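Local coordinates for protein transcriptional regulator, MarR/EmrR family (Clostridium acetobutylicum, PDB 3JW4) that probably binds DNA and regulates transcription as a winged helix-turn-helix factor of the MarR/EmrR family, at residues T75-L78 with Q79-K83; G44-I47 with G48-E52; A109-E112 with E113-I117; E120-E123 with S124-K127. All coordinates share one frame; numbering follows the deposited sequence. Where two conformers were deposited one is given.

Contact 1. Residues T75-L78 with Q79-K83; sequences TSML and QGLEK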
loop_
_atom_site.group_PDB
_atom_site.type_symbol
_atom_site.label_atom_id
_atom_site.label_comp_id
_atom_site.label_asym_id
_atom_site.label_seq_id
_atom_site.Cartn_x
_atom_site.Cartn_y
_atom_site.Cartn_z
ATOM N N THR B 75 12.768 7.288 15.108
ATOM C CA THR B 75 13.248 8.081 16.239
ATOM C C THR B 75 12.233 9.155 16.543
ATOM O O THR B 75 11.847 9.339 17.691
ATOM C CB THR B 75 14.603 8.764 15.957
ATOM O OG1 THR B 75 15.553 7.765 15.565
ATOM C CG2 THR B 75 15.086 9.478 17.195
ATOM N N SER B 76 11.776 9.850 15.514
ATOM C CA SER B 76 10.788 10.905 15.712
ATOM C C SER B 76 9.477 10.357 16.274
ATOM O O SER B 76 8.847 10.957 17.152
ATOM C CB SER B 76 10.488 11.636 14.399
ATOM O OG SER B 76 9.635 12.746 14.679
HETATM N N MSE B 77 9.060 9.208 15.763
HETATM C CA MSE B 77 7.771 8.671 16.182
HETATM C C MSE B 77 7.847 8.219 17.649
HETATM O O MSE B 77 6.931 8.480 18.397
HETATM C CB MSE B 77 7.352 7.541 15.258
HETATM C CG MSE B 77 6.066 6.814 15.661
HETATM SE SE MSE B 77 5.755 5.293 14.452
HETATM C CE MSE B 77 6.747 5.881 12.878
ATOM N N LEU B 78 8.960 7.596 18.052
ATOM C CA LEU B 78 9.163 7.217 19.448
ATOM C C LEU B 78 9.253 8.413 20.367
ATOM O O LEU B 78 8.685 8.404 21.464
ATOM C CB LEU B 78 10.429 6.348 19.639
ATOM C CG LEU B 78 10.356 4.923 19.105
ATOM C CD1 LEU B 78 11.715 4.247 19.208
ATOM C CD2 LEU B 78 9.303 4.063 19.879
ATOM N N GLN B 79 9.985 9.436 19.957
ATOM C CA GLN B 79 10.064 10.657 20.783
ATOM C C GLN B 79 8.658 11.246 20.963
ATOM O O GLN B 79 8.333 11.773 22.028
ATOM C CB GLN B 79 11.004 11.695 20.186
ATOM C CG GLN B 79 12.502 11.455 20.488
ATOM C CD GLN B 79 13.403 12.443 19.803
ATOM O OE1 GLN B 79 13.963 12.142 18.733
ATOM N NE2 GLN B 79 13.522 13.671 20.362
ATOM N N GLY B 80 7.850 11.164 19.917
ATOM C CA GLY B 80 6.482 11.726 19.945
ATOM C C GLY B 80 5.608 10.967 20.936
ATOM O O GLY B 80 5.012 11.560 21.816
ATOM N N LEU B 81 5.587 9.638 20.812
ATOM C CA LEU B 81 4.859 8.768 21.764
ATOM C C LEU B 81 5.358 8.998 23.197
ATOM O O LEU B 81 4.584 9.089 24.130
ATOM C CB LEU B 81 5.030 7.295 21.353
ATOM C CG LEU B 81 4.436 6.880 20.003
ATOM C CD1 LEU B 81 4.808 5.434 19.626
ATOM C CD2 LEU B 81 2.934 7.084 20.016
ATOM N N GLU B 82 6.659 9.155 23.378
ATOM C CA GLU B 82 7.179 9.426 24.720
ATOM C C GLU B 82 6.748 10.813 25.240
ATOM O O GLU B 82 6.370 10.960 26.398
ATOM C CB GLU B 82 8.697 9.262 24.712
ATOM C CG GLU B 82 9.389 9.548 26.005
ATOM C CD GLU B 82 10.905 9.422 25.865
ATOM O OE1 GLU B 82 11.497 10.067 24.931
ATOM O OE2 GLU B 82 11.512 8.719 26.692
ATOM N N LYS B 83 6.765 11.823 24.372
ATOM C CA LYS B 83 6.455 13.176 24.820
ATOM C C LYS B 83 4.993 13.268 25.239
ATOM O O LYS B 83 4.643 14.027 26.156
ATOM C CB LYS B 83 6.733 14.212 23.735
ATOM C CG LYS B 83 6.511 15.640 24.235
ATOM C CD LYS B 83 7.503 16.619 23.709
ATOM C CE LYS B 83 8.914 16.225 24.065
ATOM N NZ LYS B 83 9.501 17.096 25.088
#

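Contact 2. Residues G44-I47 with G48-E52; sequences GRMI and GYIYE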
loop_
_atom_site.group_PDB
_atom_site.type_symbol
_atom_site.label_atom_id
_atom_site.label_comp_id
_atom_site.label_asym_id
_atom_site.label_seq_id
_atom_site.Cartn_x
_atom_site.Cartn_y
_atom_site.Cartn_z
ATOM N N GLY B 44 0.061 3.436 15.725
ATOM C CA GLY B 44 -0.767 2.396 16.336
ATOM C C GLY B 44 -0.138 1.026 16.303
ATOM O O GLY B 44 -0.091 0.344 17.316
ATOM N N ARG B 45 0.335 0.627 15.128
ATOM C CA ARG B 45 1.123 -0.587 14.966
ATOM C C ARG B 45 2.365 -0.637 15.874
ATOM O O ARG B 45 2.669 -1.670 16.479
ATOM C CB ARG B 45 1.573 -0.703 13.498
ATOM C CG ARG B 45 0.795 -1.659 12.667
ATOM C CD ARG B 45 -0.667 -1.303 12.419
ATOM N NE ARG B 45 -1.483 -2.506 12.664
ATOM C CZ ARG B 45 -2.568 -2.886 11.991
ATOM N NH1 ARG B 45 -3.180 -4.009 12.362
ATOM N NH2 ARG B 45 -3.044 -2.179 10.968
HETATM N N MSE B 46 3.090 0.472 15.941
HETATM C CA MSE B 46 4.284 0.555 16.779
HETATM C C MSE B 46 3.921 0.384 18.254
HETATM O O MSE B 46 4.514 -0.452 18.940
HETATM C CB MSE B 46 5.015 1.887 16.581
HETATM C CG MSE B 46 6.136 2.110 17.574
HETATM SE SE MSE B 46 7.494 3.317 16.923
HETATM C CE MSE B 46 7.967 2.301 15.376
ATOM N N ILE B 47 2.957 1.150 18.739
ATOM C CA ILE B 47 2.542 1.022 20.142
ATOM C C ILE B 47 2.049 -0.401 20.459
ATOM O O ILE B 47 2.379 -0.943 21.496
ATOM C CB ILE B 47 1.423 1.964 20.547
ATOM C CG1 ILE B 47 1.783 3.395 20.364
ATOM C CG2 ILE B 47 1.193 1.888 22.084
ATOM C CD1 ILE B 47 0.633 4.303 20.750
ATOM N N GLY B 48 1.205 -0.957 19.586
ATOM C CA GLY B 48 0.748 -2.336 19.711
ATOM C C GLY B 48 1.899 -3.332 19.825
ATOM O O GLY B 48 1.876 -4.216 20.663
ATOM N N TYR B 49 2.891 -3.202 18.959
ATOM C CA TYR B 49 4.035 -4.111 18.950
ATOM C C TYR B 49 4.769 -3.974 20.285
ATOM O O TYR B 49 5.146 -4.962 20.912
ATOM C CB TYR B 49 4.989 -3.778 17.778
ATOM C CG TYR B 49 6.165 -4.720 17.697
ATOM C CD1 TYR B 49 6.018 -5.992 17.118
ATOM C CD2 TYR B 49 7.385 -4.396 18.272
ATOM C CE1 TYR B 49 7.080 -6.905 17.080
ATOM C CE2 TYR B 49 8.475 -5.313 18.242
ATOM C CZ TYR B 49 8.304 -6.558 17.639
ATOM O OH TYR B 49 9.339 -7.457 17.583
ATOM N N ILE B 50 4.939 -2.739 20.750
ATOM C CA ILE B 50 5.606 -2.529 22.012
ATOM C C ILE B 50 4.800 -3.169 23.142
ATOM O O ILE B 50 5.339 -3.919 23.932
ATOM C CB ILE B 50 5.856 -1.065 22.329
ATOM C CG1 ILE B 50 6.764 -0.396 21.299
ATOM C CG2 ILE B 50 6.474 -0.940 23.688
ATOM C CD1 ILE B 50 6.728 1.127 21.378
ATOM N N TYR B 51 3.507 -2.901 23.197
ATOM C CA TYR B 51 2.659 -3.473 24.228
ATOM C C TYR B 51 2.750 -5.020 24.254
ATOM O O TYR B 51 2.881 -5.613 25.303
ATOM C CB TYR B 51 1.207 -3.053 24.013
ATOM C CG TYR B 51 0.269 -3.434 25.145
ATOM C CD1 TYR B 51 0.488 -2.958 26.410
ATOM C CD2 TYR B 51 -0.832 -4.258 24.936
ATOM C CE1 TYR B 51 -0.336 -3.275 27.450
ATOM C CE2 TYR B 51 -1.688 -4.590 25.996
ATOM C CZ TYR B 51 -1.417 -4.077 27.259
ATOM O OH TYR B 51 -2.182 -4.339 28.373
ATOM N N GLU B 52 2.712 -5.642 23.084
ATOM C CA GLU B 52 2.739 -7.108 22.985
ATOM C C GLU B 52 4.073 -7.741 23.386
ATOM O O GLU B 52 4.077 -8.820 23.903
ATOM C CB GLU B 52 2.427 -7.541 21.556
ATOM C CG GLU B 52 1.021 -7.264 21.153
ATOM C CD GLU B 52 0.129 -8.506 21.087
ATOM O OE1 GLU B 52 -0.793 -8.488 20.232
ATOM O OE2 GLU B 52 0.334 -9.475 21.878
#

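Contact 3. Residues A109-E112 with E113-I117; sequences ALVE and EFNNI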
loop_
_atom_site.group_PDB
_atom_site.type_symbol
_atom_site.label_atom_id
_atom_site.label_comp_id
_atom_site.label_asym_id
_atom_site.label_seq_id
_atom_site.Cartn_x
_atom_site.Cartn_y
_atom_site.Cartn_z
ATOM N N ALA B 109 -4.277 2.175 27.165
ATOM C CA ALA B 109 -5.640 2.614 26.808
ATOM C C ALA B 109 -5.733 2.980 25.314
ATOM O O ALA B 109 -6.678 2.581 24.633
ATOM C CB ALA B 109 -6.103 3.809 27.705
ATOM N N LEU B 110 -4.730 3.679 24.790
ATOM C CA LEU B 110 -4.689 4.050 23.371
ATOM C C LEU B 110 -4.546 2.834 22.414
ATOM O O LEU B 110 -5.154 2.830 21.351
ATOM C CB LEU B 110 -3.539 5.014 23.129
ATOM C CG LEU B 110 -3.327 5.695 21.780
ATOM C CD1 LEU B 110 -4.169 6.887 21.664
ATOM C CD2 LEU B 110 -1.843 6.070 21.620
ATOM N N VAL B 111 -3.743 1.833 22.793
ATOM C CA VAL B 111 -3.613 0.602 22.024
ATOM C C VAL B 111 -5.006 0.007 21.801
ATOM O O VAL B 111 -5.346 -0.420 20.719
ATOM C CB VAL B 111 -2.748 -0.443 22.771
ATOM C CG1 VAL B 111 -3.120 -1.872 22.326
ATOM C CG2 VAL B 111 -1.256 -0.182 22.551
ATOM N N GLU B 112 -5.823 0.019 22.844
ATOM C CA GLU B 112 -7.119 -0.599 22.765
ATOM C C GLU B 112 -8.031 0.157 21.802
ATOM O O GLU B 112 -8.723 -0.470 21.009
ATOM C CB GLU B 112 -7.769 -0.749 24.148
ATOM C CG GLU B 112 -8.934 -1.737 24.104
ATOM C CD GLU B 112 -9.758 -1.751 25.369
ATOM O OE1 GLU B 112 -9.240 -1.400 26.472
ATOM O OE2 GLU B 112 -10.947 -2.107 25.240
ATOM N N GLU B 113 -8.018 1.484 21.839
ATOM C CA GLU B 113 -8.810 2.254 20.888
ATOM C C GLU B 113 -8.313 2.020 19.447
ATOM O O GLU B 113 -9.143 1.825 18.596
ATOM C CB GLU B 113 -8.861 3.756 21.212
ATOM C CG GLU B 113 -9.554 4.120 22.557
ATOM C CD GLU B 113 -11.098 4.180 22.496
ATOM O OE1 GLU B 113 -11.699 3.810 21.453
ATOM O OE2 GLU B 113 -11.719 4.592 23.512
ATOM N N PHE B 114 -6.987 1.989 19.213
ATOM C CA PHE B 114 -6.411 1.608 17.914
ATOM C C PHE B 114 -6.999 0.265 17.478
ATOM O O PHE B 114 -7.615 0.169 16.440
ATOM C CB PHE B 114 -4.869 1.445 17.938
ATOM C CG PHE B 114 -4.087 2.696 17.606
ATOM C CD1 PHE B 114 -4.101 3.234 16.320
ATOM C CD2 PHE B 114 -3.268 3.304 18.581
ATOM C CE1 PHE B 114 -3.354 4.375 16.019
ATOM C CE2 PHE B 114 -2.508 4.461 18.291
ATOM C CZ PHE B 114 -2.553 5.003 17.008
ATOM N N ASN B 115 -6.787 -0.757 18.299
ATOM C CA ASN B 115 -7.250 -2.104 17.998
ATOM C C ASN B 115 -8.724 -2.174 17.651
ATOM O O ASN B 115 -9.087 -2.857 16.699
ATOM C CB ASN B 115 -6.928 -3.078 19.134
ATOM C CG ASN B 115 -5.443 -3.396 19.211
ATOM O OD1 ASN B 115 -4.656 -2.905 18.397
ATOM N ND2 ASN B 115 -5.050 -4.191 20.201
ATOM N N ASN B 116 -9.571 -1.457 18.381
ATOM C CA ASN B 116 -10.998 -1.474 18.051
ATOM C C ASN B 116 -11.292 -0.905 16.662
ATOM O O ASN B 116 -12.145 -1.426 15.962
ATOM C CB ASN B 116 -11.830 -0.754 19.101
ATOM C CG ASN B 116 -11.706 -1.404 20.468
ATOM O OD1 ASN B 116 -11.539 -2.614 20.568
ATOM N ND2 ASN B 116 -11.728 -0.601 21.513
ATOM N N ILE B 117 -10.579 0.144 16.263
ATOM C CA ILE B 117 -10.766 0.703 14.943
ATOM C C ILE B 117 -10.395 -0.349 13.890
ATOM O O ILE B 117 -11.183 -0.624 12.979
ATOM C CB ILE B 117 -9.980 2.003 14.773
ATOM C CG1 ILE B 117 -10.579 3.090 15.691
ATOM C CG2 ILE B 117 -10.038 2.471 13.336
ATOM C CD1 ILE B 117 -9.891 4.440 15.568
#

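Contact 4. Residues E120-E123 with S124-K127; sequences EVEE and SITK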
loop_
_atom_site.group_PDB
_atom_site.type_symbol
_atom_site.label_atom_id
_atom_site.label_comp_id
_atom_site.label_asym_id
_atom_site.label_seq_id
_atom_site.Cartn_x
_atom_site.Cartn_y
_atom_site.Cartn_z
ATOM N N GLU B 120 -13.097 -3.105 13.642
ATOM C CA GLU B 120 -14.317 -2.736 12.919
ATOM C C GLU B 120 -14.046 -2.738 11.405
ATOM O O GLU B 120 -14.900 -3.140 10.636
ATOM C CB GLU B 120 -14.886 -1.384 13.356
ATOM C CG GLU B 120 -15.103 -1.236 14.896
ATOM C CD GLU B 120 -16.305 -0.351 15.284
ATOM O OE1 GLU B 120 -16.758 0.465 14.430
ATOM O OE2 GLU B 120 -16.789 -0.475 16.447
ATOM N N VAL B 121 -12.866 -2.289 10.998
ATOM C CA VAL B 121 -12.487 -2.321 9.591
ATOM C C VAL B 121 -12.402 -3.766 9.103
ATOM O O VAL B 121 -12.911 -4.095 8.036
ATOM C CB VAL B 121 -11.178 -1.557 9.314
ATOM C CG1 VAL B 121 -10.693 -1.793 7.871
ATOM C CG2 VAL B 121 -11.373 -0.053 9.572
ATOM N N GLU B 122 -11.811 -4.635 9.898
ATOM C CA GLU B 122 -11.716 -6.055 9.560
ATOM C C GLU B 122 -13.095 -6.661 9.337
ATOM O O GLU B 122 -13.311 -7.433 8.387
ATOM C CB GLU B 122 -10.986 -6.819 10.673
ATOM C CG GLU B 122 -10.930 -8.353 10.507
ATOM C CD GLU B 122 -9.819 -8.821 9.583
ATOM O OE1 GLU B 122 -9.091 -7.981 9.013
ATOM O OE2 GLU B 122 -9.654 -10.048 9.434
ATOM N N GLU B 123 -14.026 -6.334 10.225
ATOM C CA GLU B 123 -15.369 -6.876 10.162
ATOM C C GLU B 123 -16.121 -6.381 8.926
ATOM O O GLU B 123 -17.041 -7.035 8.478
ATOM C CB GLU B 123 -16.152 -6.552 11.446
ATOM C CG GLU B 123 -15.858 -7.549 12.606
ATOM C CD GLU B 123 -16.185 -7.024 14.023
ATOM O OE1 GLU B 123 -16.188 -5.784 14.243
ATOM O OE2 GLU B 123 -16.425 -7.870 14.929
ATOM N N SER B 124 -15.738 -5.231 8.384
ATOM C CA SER B 124 -16.389 -4.725 7.185
ATOM C C SER B 124 -16.064 -5.596 5.946
ATOM O O SER B 124 -16.838 -5.655 4.992
ATOM C CB SER B 124 -16.011 -3.263 6.947
ATOM O OG SER B 124 -14.702 -3.139 6.435
ATOM N N ILE B 125 -14.938 -6.299 5.999
ATOM C CA ILE B 125 -14.563 -7.217 4.928
ATOM C C ILE B 125 -15.560 -8.358 4.816
ATOM O O ILE B 125 -15.980 -8.697 3.712
ATOM C CB ILE B 125 -13.147 -7.772 5.105
ATOM C CG1 ILE B 125 -12.134 -6.608 5.082
ATOM C CG2 ILE B 125 -12.863 -8.808 4.030
ATOM C CD1 ILE B 125 -10.690 -6.966 5.501
ATOM N N THR B 126 -15.979 -8.912 5.947
ATOM C CA THR B 126 -16.792 -10.131 5.929
ATOM C C THR B 126 -18.321 -9.933 6.078
ATOM O O THR B 126 -19.067 -10.897 6.003
ATOM C CB THR B 126 -16.290 -11.105 7.002
ATOM O OG1 THR B 126 -16.187 -10.429 8.256
ATOM C CG2 THR B 126 -14.908 -11.604 6.619
ATOM N N LYS B 127 -18.783 -8.697 6.236
ATOM C CA LYS B 127 -20.214 -8.415 6.458
ATOM C C LYS B 127 -21.111 -9.076 5.408
ATOM O O LYS B 127 -22.112 -9.699 5.739
ATOM C CB LYS B 127 -20.482 -6.895 6.495
ATOM C CG LYS B 127 -20.372 -6.271 7.878
ATOM C CD LYS B 127 -20.507 -4.719 7.841
ATOM C CE LYS B 127 -19.887 -4.025 9.059
ATOM N NZ LYS B 127 -20.908 -3.485 10.017
#

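Contact 1. Residues T75-L78 with Q79-K83
Gln79 runs alongside Thr75, one helical turn earlier, both side chains leaving the helix in much the same direction. Followed outward, Gln79 first sets CB at 3.5 Å from Thr75 O, the carbonyl that its own backbone N already holds in a 2.9 Å hydrogen bond. CG stays close to that oxygen because it sits beside the backbone N and anti to the carbonyl carbon (chi1 -82°). Beyond CG the chain runs extended, and by CD it has drawn away from that carbonyl, to 4.1 Å from Thr75 O. At the tip, OE1 lies 3.3 Å from the methyl CG2 of Thr75. This turn belongs to helix 74-83, by its place just ahead of the wing strands probably the DNA-recognition helix of the winged helix-turn-helix. A different face of the helix is apolar: CG of selenomethionine Met77 approaches Leu81 CD1 at 4.4 Å, while Leu81 CG rests 3.4 Å from Met77 O. Leu81 N reaches that same oxygen through a nearly straight hydrogen bond (174° at the hydrogen). Leu78 and Leu81 carry this face onto helix 41-53 and Ile87 of the wing. Glu82 sets CB against Leu78 O, and its carboxylate forms a salt bridge with Arg89 on the first wing strand.

Contact 2. Residues G44-I47 with G48-E52
Tyr49 and Tyr51 touch the preceding turn through their CB atoms, and neither ring lays a face or an edge against residues 44-47. Tyr49 CB lies 3.4 Å from Arg45 O, and Tyr51 CB is 3.5 Å from Ile47 O. In both tyrosines CG is anti to the backbone N (chi1 -178° in Tyr49), a torsion that carries the ring off the helix rather than back along it. Tyr51 OH ends in a hydrogen bond to a glycerol probably taken up from the crystallisation liquor. The third flat group, the guanidinium of Arg45, leads away from residues 48-52 to a cation-pi contact with Phe118, near the second subunit. On the buried face Ile50 follows Met46: Ile50 CG1 packs 3.3 Å from Met46 O, while CD1 comes within 4.0 Å of Met46 CG. That last approach is provisional, since this selenomethionine was modelled in two conformers. Beneath the side chains runs an unbroken alpha-helical ladder, in which Gly48 N binds Gly44 O at 2.9 Å and Tyr51 N binds Ile47 O at 2.8 Å. The segment lies in helix 41-53 of the winged helix domain. Its Ile47 meets Leu110, Val111 and Phe114 of helix 105-126 and Leu81 of helix 74-83, whereas Ile50 rests on Ile101 and Val103 of strand 100-103.

Contact 3. Residues A109-E112 with E113-I117
Leu110 and Phe114 run out from the helix as neighbours, with Leu110 CD2 and Phe114 CE2 3.8 Å apart. Leu110 CG meets the same ring carbon, so the isobutyl branch point as well as one methyl touches the phenyl group. Leu110 CG is anti to its backbone N (chi1 -173°), which swings the branch forward along the helix to the ring. Val111 CA meets the rim of the ring, close to level with it. One residue further on, Val111 CG1 packs 3.7 Å from Asn115 ND2, placing a methyl beside an amide nitrogen.

These pairs stand on helix 105-126, which in the MarR fold leads from the wing back toward the dimerisation region. Toward solvent, Glu112 and Asn116 form the polar counterpart: their carboxylate and amide planes stand 81° apart, and Glu112 CG is 4.0 Å from Asn116 ND2. That nitrogen also comes close to Glu112 O, but at an angle too poor for a hydrogen bond.

Phe114 and Asn115 are positioned by nearly straight backbone bonds, from Phe114 N to Leu110 O (176° at the hydrogen) and from Asn115 N to Val111 O at 2.8 Å. The bond from Glu113 N to Ala109 O is longer, at 3.3 Å. Farther out, Tyr51 of helix 41-53 packs on Val111, Tyr86 touches Leu110, and Leu39 touches both Leu110 and Phe114. Leu34 of helix 14-35 meets Phe114.

Contact 4. Residues E120-E123 with S124-K127
The last turns of helix 105-126 lie where the chain heads for helix 131-146, in the part of the MarR fold that forms the dimer, and here a serine hydroxyl reinforces the backbone. Ser124 OG donates a 2.6 Å hydrogen bond to Val121 O, three residues back. It arrives in the carbonyl plane, on a lone pair, with a C=O...OG angle of 137°. The torsion explains the reach: OG takes the crowded position between backbone N and carbonyl carbon (chi1 76°), which folds it back over the preceding turn.

The backbone bonding around it is less regular. Ser124 N divides itself between two weak bonds, to Glu120 O and to Val121 O. Ile125 N bonds to Glu122 O at 3.1 Å, approaching from well above the carbonyl plane instead of along a lone pair, and Thr126 N makes a weak bond to Glu123 O. Three-residue spacings, as in a 3-10 helix, here mix with the four-residue spacing.

Glu122 is bent at its second torsion, and its OE1 passes 4.0 Å from Ile125 CD1. Its carboxylate is occupied by the second subunit: OE1 bonds to Ser16 OG and OE2 to Tyr15 N of that chain. Glu120 instead forms a salt bridge with Arg33 of helix 14-35 in its own chain, while Leu26 of that helix touches Val121, Ser124 and Ile125. Lys127 lays its aliphatic part back over the final turn, with CG 3.5 Å from Glu123 O.

How the contacts relate
All four contacts join successive turns of one helix, yet their chemistry follows their place in the fold. Contacts 1, 2 and 3 join in one apolar core, where Gly44 CA of contact 2 meets Phe114 CZ of contact 3 at 3.2 Å; contact 2 stands between contacts 1 and 3, which do not touch each other. Each of the three also has a polar outer face. Contacts 3 and 4 share helix 105-126, but contact 3 has mostly straight four-residue bonds, whereas contact 4 has weakened bonds, a serine hydroxyl and carboxylate ties to the second subunit. Contacts 1 and 4 lie farthest apart, their centres about 31 Å from one another, at the presumed DNA-reading and dimer-forming parts respectively.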